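Local coordinates for hypothetical conserved protein (Geobacillus kaustophilus, PDB 2QYH) that is of unknown function but belongs to the haloacid dehalogenase-like hydrolases and may be a magnesium-dependent phosphatase, as inferred for its relatives, at residues D[102-107]-D[145-150]. Sequence-based numbering, arbitrary orientation.
Sequences VFMDAE and QALLFC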
# COMPACT_ATOMS: atom_id res chain seq x y z
N VAL D 102 7.39 1.13 -20.24
CA VAL D 102 6.95 1.85 -19.06
C VAL D 102 8.23 2.09 -18.29
O VAL D 102 9.01 1.16 -18.07
CB VAL D 102 5.94 1.04 -18.22
CG1 VAL D 102 5.84 1.62 -16.81
CG2 VAL D 102 4.56 1.08 -18.89
N PHE D 103 8.46 3.35 -17.93
CA PHE D 103 9.66 3.75 -17.18
C PHE D 103 9.32 3.82 -15.70
O PHE D 103 8.34 4.46 -15.31
CB PHE D 103 10.14 5.11 -17.68
CG PHE D 103 10.20 5.20 -19.16
CD1 PHE D 103 11.12 4.44 -19.88
CD2 PHE D 103 9.31 6.01 -19.86
CE1 PHE D 103 11.15 4.49 -21.28
CE2 PHE D 103 9.33 6.07 -21.25
CZ PHE D 103 10.25 5.30 -21.96
N MSE D 104 10.15 3.17 -14.88
CA MSE D 104 9.96 3.12 -13.44
C MSE D 104 11.10 3.68 -12.60
O MSE D 104 12.27 3.39 -12.86
CB MSE D 104 9.75 1.67 -13.01
CG MSE D 104 8.70 0.92 -13.77
SE MSE D 104 8.88 -0.97 -13.46
CE MSE D 104 8.23 -1.06 -11.64
N ASP D 105 10.76 4.50 -11.61
CA ASP D 105 11.77 5.02 -10.69
C ASP D 105 11.24 4.70 -9.30
O ASP D 105 10.27 3.95 -9.17
CB ASP D 105 12.04 6.52 -10.90
CG ASP D 105 10.87 7.41 -10.52
OD1 ASP D 105 9.85 6.91 -9.99
OD2 ASP D 105 10.99 8.63 -10.75
N ALA D 106 11.85 5.24 -8.26
CA ALA D 106 11.41 4.92 -6.91
C ALA D 106 10.04 5.46 -6.50
O ALA D 106 9.35 4.85 -5.68
CB ALA D 106 12.47 5.38 -5.92
N GLU D 107 9.63 6.59 -7.08
CA GLU D 107 8.35 7.19 -6.72
C GLU D 107 7.20 6.83 -7.64
O GLU D 107 6.11 6.49 -7.18
CB GLU D 107 8.45 8.72 -6.69
CG GLU D 107 9.22 9.32 -5.53
CD GLU D 107 10.69 8.97 -5.55
OE1 GLU D 107 11.33 9.11 -6.62
OE2 GLU D 107 11.22 8.55 -4.49
N GLN D 145 14.40 0.63 -13.68
CA GLN D 145 13.89 -0.56 -14.33
C GLN D 145 12.81 -0.10 -15.29
O GLN D 145 12.20 0.95 -15.09
CB GLN D 145 13.33 -1.51 -13.28
CG GLN D 145 12.92 -2.87 -13.78
CD GLN D 145 12.63 -3.83 -12.64
OE1 GLN D 145 13.50 -4.11 -11.81
NE2 GLN D 145 11.39 -4.34 -12.59
N ALA D 146 12.58 -0.88 -16.34
CA ALA D 146 11.57 -0.51 -17.31
C ALA D 146 10.79 -1.75 -17.72
O ALA D 146 11.15 -2.87 -17.36
CB ALA D 146 12.21 0.14 -18.54
N LEU D 147 9.71 -1.52 -18.46
CA LEU D 147 8.86 -2.59 -18.93
C LEU D 147 8.70 -2.48 -20.44
O LEU D 147 8.39 -1.40 -20.96
CB LEU D 147 7.49 -2.51 -18.26
CG LEU D 147 7.42 -2.82 -16.77
CD1 LEU D 147 6.08 -2.37 -16.22
CD2 LEU D 147 7.62 -4.32 -16.54
N LEU D 148 8.94 -3.59 -21.13
CA LEU D 148 8.79 -3.62 -22.58
C LEU D 148 7.56 -4.45 -22.87
O LEU D 148 7.42 -5.56 -22.35
CB LEU D 148 10.01 -4.29 -23.23
CG LEU D 148 9.92 -4.47 -24.75
CD1 LEU D 148 9.87 -3.11 -25.44
CD2 LEU D 148 11.13 -5.25 -25.23
N PHE D 149 6.66 -3.91 -23.67
CA PHE D 149 5.45 -4.64 -23.98
C PHE D 149 5.46 -5.23 -25.38
O PHE D 149 5.26 -4.53 -26.38
CB PHE D 149 4.23 -3.75 -23.77
CG PHE D 149 4.10 -3.26 -22.36
CD1 PHE D 149 4.83 -2.17 -21.91
CD2 PHE D 149 3.28 -3.93 -21.45
CE1 PHE D 149 4.76 -1.75 -20.59
CE2 PHE D 149 3.20 -3.52 -20.13
CZ PHE D 149 3.94 -2.43 -19.69
N CYS D 150 5.70 -6.54 -25.42
CA CYS D 150 5.75 -7.31 -26.65
C CYS D 150 5.66 -8.76 -26.23
O CYS D 150 5.90 -9.10 -25.06
CB CYS D 150 7.06 -7.06 -27.40
SG CYS D 150 8.48 -7.97 -26.73
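Val102 and Leu147 face each other as a hydrogen-bonded pair where strands 101-104 and 145-148 run antiparallel; the axes of 102-104 and 145-148 approach to 4.8 Å. Leu147 N gives a hydrogen bond to Val102 O at 2.8 Å; Val102 N returns a bond to Leu147 O, whose position is less certain. Met104 N reaches Gln145 O at 3.0 Å. Between these pairs Phe103 and Ala146 form a non-hydrogen-bonded pair; their backbone bonds go outward, to Arg110 and Val177, and Ala146 CA gives Val102 O a CA-H...O contact.

Val102, Met104 and Leu147 pack together on one face, which Gln145 shares. Val102 and Leu147 lie side by side, CB to CB 3.9 Å, with Leu147 CD1 against both CB and CG1 of Val102. Met104, a selenomethionine, is extended at chi2 (164°), which carries SE to 4.1 Å from Leu147 CG, obliquely across the leucine. Val102 CG2, anti to its carbonyl carbon, approaches CE1 and CZ of Phe149 at a slant. Helix 117-124 packs on this face through Ile119, which touches Val102 and Phe149, and Met123, which touches Leu147.

Phe103 points to the other face, where its ring meets Tyr138. Backbone bonds thus fix the register within the five-stranded antiparallel sheet, while the side chains of Val102, Leu147 and Phe149 join that sheet to helix 117-124, consistent with the cap domain of a HAD hydrolase.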